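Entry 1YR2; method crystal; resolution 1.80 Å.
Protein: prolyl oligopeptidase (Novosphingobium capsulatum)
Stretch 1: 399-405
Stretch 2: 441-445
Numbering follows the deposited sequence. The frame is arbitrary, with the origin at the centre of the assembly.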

# COMPACT_ATOMS: atom_id res chain seq x y z
N GLY A 399 21.22 -17.38 0.14
CA GLY A 399 21.41 -16.07 0.75
C GLY A 399 20.28 -15.08 0.47
O GLY A 399 19.26 -15.42 -0.13
N ALA A 400 20.47 -13.84 0.92
CA ALA A 400 19.48 -12.78 0.71
C ALA A 400 19.89 -11.93 -0.49
O ALA A 400 21.10 -11.75 -0.76
CB ALA A 400 19.40 -11.90 1.95
N VAL A 401 18.89 -11.38 -1.18
CA VAL A 401 19.13 -10.38 -2.21
C VAL A 401 19.57 -9.08 -1.55
O VAL A 401 18.93 -8.61 -0.62
CB VAL A 401 17.85 -10.11 -3.06
CG1 VAL A 401 18.08 -8.96 -4.04
CG2 VAL A 401 17.44 -11.34 -3.85
N SER A 402 20.67 -8.50 -2.04
CA SER A 402 21.11 -7.18 -1.63
C SER A 402 20.14 -6.11 -2.20
O SER A 402 19.91 -6.09 -3.40
CB SER A 402 22.56 -6.93 -2.10
OG SER A 402 22.61 -6.93 -3.55
N LEU A 403 19.56 -5.28 -1.34
CA LEU A 403 18.68 -4.19 -1.73
C LEU A 403 19.36 -2.84 -1.44
O LEU A 403 20.26 -2.80 -0.60
CB LEU A 403 17.37 -4.30 -0.93
CG LEU A 403 16.50 -5.55 -1.11
CD1 LEU A 403 15.35 -5.49 -0.15
CD2 LEU A 403 16.03 -5.64 -2.52
N PRO A 404 18.94 -1.74 -2.07
CA PRO A 404 19.59 -0.43 -1.87
C PRO A 404 19.52 0.07 -0.43
O PRO A 404 20.40 0.83 -0.01
CB PRO A 404 18.80 0.53 -2.80
CG PRO A 404 18.02 -0.25 -3.65
CD PRO A 404 17.85 -1.62 -3.04
N GLY A 405 18.52 -0.36 0.32
CA GLY A 405 18.36 0.01 1.71
C GLY A 405 17.09 -0.66 2.24
O GLY A 405 16.51 -1.55 1.58
N THR A 441 24.04 -14.00 -8.67
CA THR A 441 24.71 -13.43 -7.49
C THR A 441 23.75 -12.84 -6.44
O THR A 441 24.18 -12.47 -5.35
CB THR A 441 25.63 -12.32 -7.93
OG1 THR A 441 24.85 -11.30 -8.56
CG2 THR A 441 26.58 -12.79 -9.04
N ALA A 442 22.46 -12.72 -6.80
CA ALA A 442 21.42 -12.19 -5.93
C ALA A 442 21.74 -10.73 -5.58
O ALA A 442 21.52 -10.29 -4.46
CB ALA A 442 21.27 -13.07 -4.68
N LYS A 443 22.23 -9.98 -6.56
CA LYS A 443 22.56 -8.57 -6.38
C LYS A 443 21.72 -7.68 -7.29
O LYS A 443 21.52 -7.95 -8.47
CB LYS A 443 24.02 -8.33 -6.70
CG LYS A 443 25.05 -8.93 -5.70
CD LYS A 443 26.48 -8.57 -6.16
CE LYS A 443 27.52 -8.63 -5.02
NZ LYS A 443 27.37 -9.90 -4.23
N THR A 444 21.23 -6.60 -6.72
CA THR A 444 20.51 -5.59 -7.46
C THR A 444 21.43 -4.45 -7.81
O THR A 444 22.37 -4.15 -7.08
CB THR A 444 19.29 -5.09 -6.71
OG1 THR A 444 19.66 -4.55 -5.43
CG2 THR A 444 18.32 -6.26 -6.42
N THR A 445 21.11 -3.82 -8.92
CA THR A 445 21.78 -2.65 -9.43
C THR A 445 20.72 -1.80 -10.10
O THR A 445 19.62 -2.28 -10.41
CB THR A 445 22.86 -3.00 -10.51
OG1 THR A 445 22.30 -3.89 -11.48
CG2 THR A 445 23.98 -3.76 -9.98
O HOH W 1 23.85 -10.96 -2.28

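Two stretches of chain that lie far apart in sequence can be held together by a handful of polar atoms clustered about one residue, with apolar packing filling in beside them. The contact between residues 399-405 and 441-445 of this prolyl oligopeptidase illustrates the principle well, because every direct hydrogen bond across it involves Ser402.

The shortest of these bonds runs from a side chain to the backbone. Thr444 OG1 donates to Ser402 O over 2.6 Å, a close approach made possible by the direction of the threonine side chain, whose CA-to-CB bond points toward the facing stretch. With chi1 in the p well, the hydroxyl sits where the carbonyl can receive its proton. A second bond joins backbone to backbone: Ser402 N donates to Ala442 O over 3.1 Å, with an angle of 155° at the hydrogen, so the alignment is good. Ser402 thus engages the other stretch through both its amide and its carbonyl, yet the two partners differ in kind, one being a main-chain oxygen and the other a side-chain hydroxyl.

The serine hydroxyl supplies a third, weak link. Thr444 N donates to Ser402 OG at 3.5 Å, a long bond whose angle of 151° is nonetheless reasonable. Thr444 is again the donor, but backbone and side chain have changed places: its amide donates to the serine side chain, whereas its hydroxyl donates to the serine carbonyl, so the two residues are tied together twice. The same OG lies against the backbone of Lys443, 3.3 Å from Lys443 CA, which places the hydroxyl close over the chain between the residues whose backbones bond to Ser402.

Ala442 O is a busy acceptor. Besides the amide of Ser402 it faces the alpha carbon of the preceding residue, with Val401 CA 3.3 Å from Ala442 O and an angle of 150° at the hydrogen, a geometry typical of a CA-H...O contact. Water 1 also lies within hydrogen-bonding reach, 3.3 Å from Ala442 O and 3.2 Å from Ala400 O. These two carbonyl oxygens are themselves 4.0 Å apart, and the water sits where it can donate to either, although more acceptors surround it than it has protons to offer.

Outward from the polar cluster the contact becomes apolar, and Val401 carries much of it. Its buried side chain, with chi1 in the t well, reaches two neighbours: Val401 CG1 approaches Thr444 CG2 to 3.6 Å, while Val401 CG2 lies 4.3 Å from Ala442 CB. Thr444 therefore serves both parts of the contact, its hydroxyl bonding to Ser402 and its methyl packing on Val401. Looser neighbours from the same stretch as Ser402 also lie near that hydroxyl, with Leu403 CA 3.8 Å and Pro404 CD 4.2 Å from Thr444 OG1. The whole contact buries only 254 Å², summed over both sides, a modest area in which Thr444, Ala442 and Ser402 are the most extensively covered residues.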